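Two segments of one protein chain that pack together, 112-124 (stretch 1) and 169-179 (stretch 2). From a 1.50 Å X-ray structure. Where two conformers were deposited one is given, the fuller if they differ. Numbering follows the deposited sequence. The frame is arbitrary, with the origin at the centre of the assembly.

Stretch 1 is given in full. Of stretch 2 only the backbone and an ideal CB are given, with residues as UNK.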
ATOM      1  N   SER A 112      -7.206  -7.767  -5.583  1.00 16.61           N
ATOM      2  CA  SER A 112      -7.193  -7.547  -7.017  0.50 17.22           C
ATOM      3  C   SER A 112      -7.512  -6.085  -7.218  1.00 16.35           C
ATOM      4  O   SER A 112      -8.224  -5.485  -6.417  1.00 17.78           O
ATOM      5  CB  SER A 112      -8.221  -8.436  -7.707  0.50 17.93           C
ATOM      6  OG  SER A 112      -9.496  -8.225  -7.142  0.50 19.70           O
ATOM      7  N   ILE A 113      -6.950  -5.504  -8.286  1.00 15.01           N
ATOM      8  CA  ILE A 113      -7.104  -4.059  -8.517  1.00 15.12           C
ATOM      9  C   ILE A 113      -8.176  -3.838  -9.574  1.00 15.78           C
ATOM     10  O   ILE A 113      -8.055  -4.345 -10.707  1.00 15.92           O
ATOM     11  CB  ILE A 113      -5.763  -3.397  -8.965  1.00 14.06           C
ATOM     12  CG1 ILE A 113      -4.653  -3.712  -7.955  1.00 12.48           C
ATOM     13  CG2 ILE A 113      -5.965  -1.870  -9.164  1.00 14.29           C
ATOM     14  CD1 ILE A 113      -4.990  -3.272  -6.516  1.00 14.68           C
ATOM     15  N   ASP A 114      -9.222  -3.106  -9.203  1.00 16.83           N
ATOM     16  CA  ASP A 114     -10.332  -2.857 -10.125  1.00 17.79           C
ATOM     17  C   ASP A 114      -9.932  -1.761 -11.121  1.00 18.45           C
ATOM     18  O   ASP A 114      -9.297  -0.773 -10.752  1.00 18.01           O
ATOM     19  CB  ASP A 114     -11.563  -2.465  -9.319  1.00 18.53           C
ATOM     20  CG  ASP A 114     -12.699  -1.993 -10.183  1.00 23.27           C
ATOM     21  OD1 ASP A 114     -13.338  -2.859 -10.798  1.00 26.68           O
ATOM     22  OD2 ASP A 114     -12.927  -0.763 -10.234  1.00 25.91           O
ATOM     23  N   LEU A 115     -10.319  -1.935 -12.386  1.00 18.52           N
ATOM     24  CA  LEU A 115      -9.937  -0.978 -13.419  1.00 19.23           C
ATOM     25  C   LEU A 115     -10.536   0.423 -13.182  1.00 17.86           C
ATOM     26  O   LEU A 115      -9.861   1.414 -13.390  1.00 17.96           O
ATOM     27  CB  LEU A 115     -10.328  -1.532 -14.778  1.00 20.54           C
ATOM     28  CG  LEU A 115      -9.515  -1.128 -15.987  1.00 23.73           C
ATOM     29  CD1 LEU A 115      -8.030  -1.490 -15.861  1.00 23.78           C
ATOM     30  CD2 LEU A 115     -10.164  -1.848 -17.172  1.00 26.98           C
ATOM     31  N   SER A 116     -11.792   0.520 -12.720  1.00 17.46           N
ATOM     32  CA  SER A 116     -12.367   1.831 -12.431  0.50 17.17           C
ATOM     33  C   SER A 116     -11.632   2.530 -11.291  1.00 16.37           C
ATOM     34  O   SER A 116     -11.423   3.724 -11.332  1.00 16.92           O
ATOM     35  CB  SER A 116     -13.858   1.736 -12.117  0.50 18.05           C
ATOM     36  OG  SER A 116     -14.543   1.163 -13.204  0.50 17.53           O
ATOM     37  N   PHE A 117     -11.240   1.765 -10.274  1.00 15.69           N
ATOM     38  CA  PHE A 117     -10.397   2.300  -9.203  1.00 14.10           C
ATOM     39  C   PHE A 117      -9.046   2.798  -9.765  1.00 14.75           C
ATOM     40  O   PHE A 117      -8.599   3.874  -9.424  1.00 14.11           O
ATOM     41  CB  PHE A 117     -10.160   1.227  -8.145  1.00 13.97           C
ATOM     42  CG  PHE A 117      -9.246   1.659  -7.012  1.00 14.07           C
ATOM     43  CD1 PHE A 117      -9.697   2.498  -5.989  1.00 16.67           C
ATOM     44  CD2 PHE A 117      -7.914   1.233  -7.000  1.00 15.51           C
ATOM     45  CE1 PHE A 117      -8.843   2.876  -4.957  1.00 15.32           C
ATOM     46  CE2 PHE A 117      -7.059   1.613  -5.987  1.00 16.57           C
ATOM     47  CZ  PHE A 117      -7.526   2.425  -4.954  1.00 15.89           C
ATOM     48  N   ALA A 118      -8.415   1.988 -10.617  1.00 15.29           N
ATOM     49  CA  ALA A 118      -7.124   2.385 -11.221  1.00 15.48           C
ATOM     50  C   ALA A 118      -7.251   3.656 -12.054  1.00 15.32           C
ATOM     51  O   ALA A 118      -6.364   4.510 -12.024  1.00 15.22           O
ATOM     52  CB  ALA A 118      -6.569   1.263 -12.071  1.00 14.70           C
ATOM     53  N   ARG A 119      -8.361   3.773 -12.783  1.00 14.90           N
ATOM     54  CA  ARG A 119      -8.635   5.009 -13.521  1.00 15.67           C
ATOM     55  C   ARG A 119      -8.748   6.222 -12.601  1.00 15.96           C
ATOM     56  O   ARG A 119      -8.220   7.307 -12.911  1.00 17.69           O
ATOM     57  CB  ARG A 119      -9.874   4.849 -14.426  1.00 16.05           C
ATOM     58  CG  ARG A 119      -9.611   3.900 -15.606  1.00 16.92           C
ATOM     59  CD  ARG A 119     -10.873   3.812 -16.446  1.00 22.67           C
ATOM     60  NE  ARG A 119     -10.824   2.700 -17.375  1.00 24.33           N
ATOM     61  CZ  ARG A 119     -11.620   1.646 -17.298  1.00 29.89           C
ATOM     62  NH1 ARG A 119     -12.544   1.571 -16.334  1.00 31.52           N
ATOM     63  NH2 ARG A 119     -11.513   0.675 -18.197  1.00 32.45           N
ATOM     64  N   HIS A 120      -9.422   6.030 -11.463  1.00 15.41           N
ATOM     65  CA  HIS A 120      -9.555   7.080 -10.463  1.00 15.16           C
ATOM     66  C   HIS A 120      -8.229   7.532  -9.878  1.00 15.06           C
ATOM     67  O   HIS A 120      -7.935   8.729  -9.823  1.00 15.81           O
ATOM     68  CB  HIS A 120     -10.465   6.590  -9.316  1.00 15.07           C
ATOM     69  CG  HIS A 120     -10.878   7.677  -8.375  1.00 15.05           C
ATOM     70  ND1 HIS A 120     -11.835   8.614  -8.719  1.00 19.83           N
ATOM     71  CD2 HIS A 120     -10.486   7.979  -7.117  1.00 18.75           C
ATOM     72  CE1 HIS A 120     -12.003   9.448  -7.708  1.00 22.53           C
ATOM     73  NE2 HIS A 120     -11.195   9.090  -6.730  1.00 20.65           N
ATOM     74  N   ILE A 121      -7.433   6.573  -9.382  1.00 15.13           N
ATOM     75  CA  ILE A 121      -6.186   6.945  -8.680  1.00 15.41           C
ATOM     76  C   ILE A 121      -5.074   7.335  -9.640  1.00 15.67           C
ATOM     77  O   ILE A 121      -4.040   7.838  -9.208  1.00 15.29           O
ATOM     78  CB  ILE A 121      -5.668   5.832  -7.736  1.00 15.04           C
ATOM     79  CG1 ILE A 121      -5.370   4.559  -8.567  1.00 16.52           C
ATOM     80  CG2 ILE A 121      -6.694   5.617  -6.611  1.00 15.72           C
ATOM     81  CD1 ILE A 121      -4.426   3.549  -7.898  1.00 17.48           C
ATOM     82  N   GLY A 122      -5.290   7.074 -10.927  1.00 14.30           N
ATOM     83  CA  GLY A 122      -4.329   7.500 -11.939  1.00 14.87           C
ATOM     84  C   GLY A 122      -4.577   8.891 -12.491  1.00 15.59           C
ATOM     85  O   GLY A 122      -3.887   9.325 -13.424  1.00 15.39           O
ATOM     86  N   PHE A 123      -5.544   9.618 -11.907  1.00 15.69           N
ATOM     87  CA  PHE A 123      -5.951  10.942 -12.425  1.00 15.23           C
ATOM     88  C   PHE A 123      -4.837  11.999 -12.410  1.00 15.97           C
ATOM     89  O   PHE A 123      -4.659  12.752 -13.393  1.00 16.80           O
ATOM     90  CB  PHE A 123      -7.190  11.463 -11.671  1.00 15.52           C
ATOM     91  CG  PHE A 123      -7.622  12.834 -12.133  1.00 15.18           C
ATOM     92  CD1 PHE A 123      -8.311  12.990 -13.327  1.00 17.22           C
ATOM     93  CD2 PHE A 123      -7.276  13.972 -11.405  1.00 17.85           C
ATOM     94  CE1 PHE A 123      -8.698  14.287 -13.785  1.00 16.65           C
ATOM     95  CE2 PHE A 123      -7.654  15.262 -11.853  1.00 18.78           C
ATOM     96  CZ  PHE A 123      -8.377  15.413 -13.027  1.00 16.53           C
ATOM     97  N   ASN A 124      -4.087  12.069 -11.310  1.00 15.16           N
ATOM     98  CA  ASN A 124      -3.015  13.043 -11.172  0.50 15.55           C
ATOM     99  C   ASN A 124      -1.799  12.433 -10.502  1.00 15.96           C
ATOM    100  O   ASN A 124      -1.646  12.524  -9.281  1.00 16.24           O
ATOM    101  CB  ASN A 124      -3.469  14.267 -10.382  0.50 15.52           C
ATOM    102  CG  ASN A 124      -2.484  15.423 -10.501  0.50 15.59           C
ATOM    103  OD1 ASN A 124      -1.277  15.233 -10.736  0.50 12.84           O
ATOM    104  ND2 ASN A 124      -2.996  16.635 -10.334  0.50 18.25           N
ATOM    105  N   UNK A 169       1.905   7.521 -18.125  1.00 17.03           N
ATOM    106  CA  UNK A 169       0.623   6.998 -18.538  1.00 16.05           C
ATOM    107  C   UNK A 169      -0.490   7.746 -17.846  1.00 16.57           C
ATOM    108  O   UNK A 169      -0.494   7.881 -16.626  1.00 16.61           O
ATOM    109  CB  UNK A 169       0.527   5.499 -18.246  1.00 16.05           C
ATOM    110  N   UNK A 170      -1.435   8.243 -18.627  1.00 16.59           N
ATOM    111  CA  UNK A 170      -2.545   9.009 -18.066  1.00 16.48           C
ATOM    112  C   UNK A 170      -3.596   8.113 -17.471  1.00 16.45           C
ATOM    113  O   UNK A 170      -3.529   6.887 -17.599  1.00 15.27           O
ATOM    114  CB  UNK A 170      -3.176   9.902 -19.136  1.00 16.48           C
ATOM    115  N   UNK A 171      -4.594   8.710 -16.840  1.00 16.73           N
ATOM    116  CA  UNK A 171      -5.626   7.882 -16.206  1.00 17.68           C
ATOM    117  C   UNK A 171      -6.335   6.894 -17.133  1.00 17.56           C
ATOM    118  O   UNK A 171      -6.759   5.818 -16.694  1.00 17.45           O
ATOM    119  CB  UNK A 171      -6.677   8.797 -15.575  1.00 17.68           C
ATOM    120  N   UNK A 172      -6.497   7.264 -18.407  1.00 16.84           N
ATOM    121  CA  UNK A 172      -7.210   6.444 -19.365  0.50 17.24           C
ATOM    122  C   UNK A 172      -6.335   5.358 -19.995  1.00 16.93           C
ATOM    123  O   UNK A 172      -6.738   4.728 -20.966  1.00 17.72           O
ATOM    124  CB  UNK A 172      -7.796   7.335 -20.462  0.50 17.24           C
ATOM    125  N   UNK A 173      -5.131   5.178 -19.442  1.00 15.96           N
ATOM    126  CA  UNK A 173      -4.219   4.110 -19.858  1.00 16.38           C
ATOM    127  C   UNK A 173      -4.102   3.074 -18.730  1.00 15.12           C
ATOM    128  O   UNK A 173      -3.062   2.431 -18.534  1.00 15.11           O
ATOM    129  CB  UNK A 173      -2.844   4.678 -20.218  1.00 16.38           C
ATOM    130  N   UNK A 174      -5.201   2.896 -18.007  1.00 14.20           N
ATOM    131  CA  UNK A 174      -5.185   2.031 -16.835  1.00 14.38           C
ATOM    132  C   UNK A 174      -4.887   0.592 -17.157  1.00 14.73           C
ATOM    133  O   UNK A 174      -4.174  -0.068 -16.404  1.00 13.63           O
ATOM    134  CB  UNK A 174      -6.528   2.114 -16.107  1.00 14.38           C
ATOM    135  N   UNK A 175      -5.407   0.090 -18.274  1.00 14.67           N
ATOM    136  CA  UNK A 175      -5.141  -1.294 -18.689  1.00 15.02           C
ATOM    137  C   UNK A 175      -3.654  -1.506 -18.890  1.00 14.16           C
ATOM    138  O   UNK A 175      -3.084  -2.457 -18.361  1.00 15.37           O
ATOM    139  CB  UNK A 175      -5.899  -1.635 -19.973  1.00 15.02           C
ATOM    140  N   UNK A 176      -3.016  -0.616 -19.630  1.00 14.33           N
ATOM    141  CA  UNK A 176      -1.583  -0.712 -19.871  1.00 15.61           C
ATOM    142  C   UNK A 176      -0.783  -0.602 -18.563  1.00 13.92           C
ATOM    143  O   UNK A 176       0.222  -1.288 -18.369  1.00 14.01           O
ATOM    144  CB  UNK A 176      -1.144   0.378 -20.851  1.00 15.61           C
ATOM    145  N   UNK A 177      -1.237   0.278 -17.676  1.00 13.43           N
ATOM    146  CA  UNK A 177      -0.541   0.494 -16.436  1.00 12.29           C
ATOM    147  C   UNK A 177      -0.571  -0.764 -15.594  1.00 11.71           C
ATOM    148  O   UNK A 177       0.473  -1.201 -15.058  1.00 12.27           O
ATOM    149  CB  UNK A 177      -1.150   1.672 -15.673  1.00 12.29           C
ATOM    150  N   UNK A 178      -1.767  -1.325 -15.402  1.00 12.97           N
ATOM    151  CA  UNK A 178      -1.853  -2.505 -14.559  1.00 12.71           C
ATOM    152  C   UNK A 178      -1.084  -3.696 -15.172  1.00 12.59           C
ATOM    153  O   UNK A 178      -0.480  -4.510 -14.452  1.00 13.76           O
ATOM    154  CB  UNK A 178      -3.320  -2.877 -14.338  1.00 12.71           C
ATOM    155  N   UNK A 179      -1.106  -3.802 -16.499  1.00 13.72           N
ATOM    156  CA  UNK A 179      -0.287  -4.808 -17.188  1.00 14.09           C
ATOM    157  C   UNK A 179       1.199  -4.633 -16.897  1.00 13.19           C
ATOM    158  O   UNK A 179       1.901  -5.593 -16.609  1.00 13.52           O
ATOM    159  CB  UNK A 179      -0.526  -4.738 -18.698  1.00 14.09           C
TER

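Stretch 1 offers a helix, 115-121, whose axis crosses helix 174-179 at 98° with a closest approach of 9.7 Å.

Position 169 points its CB sideways, with nothing of stretch 1 within 5.5 Å, so the choice is hardly restricted. It is Leu 169, whose backbone O accepts from water 3, which also donates to Gly 122 O.

At 170 an ideal CB, again sideways, would have room. Phi/psi of -79/175 does not demand glycine, and many residues would fit; the deposited one is Gly 170.

Position 171 points toward stretch 1. Its ideal CB lies 3.4 Å from Arg 119 O and 3.6 Å from Gly 122 O, and the CA atoms of 171 and Gly 122 are 4.5 Å apart. The root is tight, but the ring of Phe 123 lies nearby, so a long flat or aliphatic side chain that can lie beside that ring would suit. Tyr 171 (chi1 p) does this, its CD2 3.7 Å from Phe 123 CD1. Its backbone O and Ala 118 O are joined by water 1, which donates to both.

Position 172 points away, with nothing within 5.5 Å of its ideal CB, so the contact leaves the choice open. The end of Asp 172 comes nearer, and its OD1 accepts from water 2, itself bound to Arg 119 NE.

Position 173 also points away, but as N-cap it suits Asp, Asn, Ser or Thr, less often Gln. It is Gln 173, whose OE1 accepts from Gly 170 N at 2.7 Å.

Position 174 faces stretch 1 closely: its ideal CB is 3.6 Å from Arg 119 CG, 3.9 Å from Leu 115 CD1 and 4.1 Å from Ala 118 CB. With three neighbours already at contact distance, a small side chain is indicated. Ala 174 packs against all three.

Position 175 is sideways, within reach of the Arg 119 guanidinium; an acid is the obvious candidate, though a polar amide could also serve. Glu 175 bends back (chi2 p), and its OE2 accepts from Arg 119 NH2 at 3.0 Å in a salt bridge, near the guanidinium plane.

Position 176 is out of reach, so many side chains would do: Glu 176.

Position 177 points toward stretch 1 but its ideal CB touches nothing within 5.5 Å, leaving space for a large apolar group. Trp 177 fills it: CH2 lies 3.9 Å from Ile 121 CD1, and CZ3 4.0 Å from Gly 122 CA.

Position 178 also points toward, its ideal CB 5.1 Å from Leu 115 CD1; leucine, isoleucine or methionine would suit. Leu 178 places CD1 3.8 Å from Leu 115 CD1 and CD2 3.9 Å from Ile 113 CG2.

Position 179 is out of reach and equally unrestricted: Thr 179, whose OG1 donates to Glu 175 O.

Stretch 2 169-179: LGYDQAEEWLT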
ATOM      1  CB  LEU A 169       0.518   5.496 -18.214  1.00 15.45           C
ATOM      2  CG  LEU A 169       1.449   4.508 -18.902  1.00 15.23           C
ATOM      3  CD1 LEU A 169       1.163   3.114 -18.401  1.00 15.47           C
ATOM      4  CD2 LEU A 169       1.268   4.528 -20.415  1.00 16.30           C
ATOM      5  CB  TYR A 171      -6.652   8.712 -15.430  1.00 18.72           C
ATOM      6  CG  TYR A 171      -7.819   9.332 -16.202  1.00 20.19           C
ATOM      7  CD1 TYR A 171      -8.823   8.550 -16.788  1.00 19.38           C
ATOM      8  CD2 TYR A 171      -7.955  10.720 -16.263  1.00 21.51           C
ATOM      9  CE1 TYR A 171      -9.901   9.155 -17.471  1.00 21.74           C
ATOM     10  CE2 TYR A 171      -9.027  11.322 -16.929  1.00 21.24           C
ATOM     11  CZ  TYR A 171      -9.982  10.536 -17.540  1.00 21.16           C
ATOM     12  OH  TYR A 171     -11.036  11.170 -18.184  1.00 22.91           O
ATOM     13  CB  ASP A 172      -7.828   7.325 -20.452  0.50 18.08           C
ATOM     14  CG  ASP A 172      -8.924   6.612 -21.248  0.50 20.17           C
ATOM     15  OD1 ASP A 172      -9.597   5.700 -20.710  0.50 24.14           O
ATOM     16  OD2 ASP A 172      -9.119   6.975 -22.424  0.50 23.36           O
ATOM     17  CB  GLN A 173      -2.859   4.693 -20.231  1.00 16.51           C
ATOM     18  CG  GLN A 173      -2.940   5.647 -21.455  1.00 19.95           C
ATOM     19  CD  GLN A 173      -1.629   6.372 -21.749  1.00 20.69           C
ATOM     20  OE1 GLN A 173      -1.363   7.466 -21.224  1.00 26.62           O
ATOM     21  NE2 GLN A 173      -0.812   5.772 -22.612  1.00 27.85           N
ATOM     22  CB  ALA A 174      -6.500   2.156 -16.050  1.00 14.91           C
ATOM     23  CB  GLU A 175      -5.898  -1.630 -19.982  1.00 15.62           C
ATOM     24  CG  GLU A 175      -7.421  -1.684 -19.776  1.00 17.71           C
ATOM     25  CD  GLU A 175      -8.109  -0.326 -19.969  1.00 20.80           C
ATOM     26  OE1 GLU A 175      -7.412   0.717 -20.065  1.00 20.26           O
ATOM     27  OE2 GLU A 175      -9.369  -0.316 -20.029  1.00 23.79           O
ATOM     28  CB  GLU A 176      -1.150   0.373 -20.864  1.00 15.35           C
ATOM     29  CG  GLU A 176       0.369   0.446 -21.060  1.00 20.85           C
ATOM     30  CD  GLU A 176       0.831   1.393 -22.166  1.00 21.88           C
ATOM     31  OE1 GLU A 176      -0.010   2.071 -22.807  1.00 27.24           O
ATOM     32  OE2 GLU A 176       2.066   1.430 -22.403  1.00 29.44           O
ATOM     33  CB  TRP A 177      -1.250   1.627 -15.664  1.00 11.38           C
ATOM     34  CG  TRP A 177      -0.624   2.037 -14.345  1.00 11.06           C
ATOM     35  CD1 TRP A 177       0.702   1.907 -13.966  1.00 12.14           C
ATOM     36  CD2 TRP A 177      -1.288   2.689 -13.267  1.00 11.78           C
ATOM     37  NE1 TRP A 177       0.891   2.461 -12.725  1.00 12.05           N
ATOM     38  CE2 TRP A 177      -0.318   2.944 -12.271  1.00 11.56           C
ATOM     39  CE3 TRP A 177      -2.629   3.091 -13.043  1.00 11.45           C
ATOM     40  CZ2 TRP A 177      -0.632   3.591 -11.065  1.00 11.37           C
ATOM     41  CZ3 TRP A 177      -2.936   3.732 -11.849  1.00 10.59           C
ATOM     42  CH2 TRP A 177      -1.953   3.969 -10.878  1.00 11.54           C
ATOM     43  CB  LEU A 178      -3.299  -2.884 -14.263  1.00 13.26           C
ATOM     44  CG  LEU A 178      -4.157  -1.898 -13.459  1.00 14.32           C
ATOM     45  CD1 LEU A 178      -5.556  -2.524 -13.177  1.00 13.31           C
ATOM     46  CD2 LEU A 178      -3.450  -1.419 -12.148  1.00 15.84           C
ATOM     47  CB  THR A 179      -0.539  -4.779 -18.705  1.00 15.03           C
ATOM     48  OG1 THR A 179      -1.942  -5.040 -18.937  1.00 16.06           O
ATOM     49  CG2 THR A 179       0.330  -5.841 -19.432  1.00 15.98           C
TER
HETATM   50  O   HOH W   1      -5.075   4.900 -14.614  1.00 14.62           O
HETATM   51  O   HOH W   2      -8.543   3.150 -19.093  1.00 25.16           O
HETATM   52  O   HOH W   3      -1.732  10.044 -14.945  0.40 27.12           O
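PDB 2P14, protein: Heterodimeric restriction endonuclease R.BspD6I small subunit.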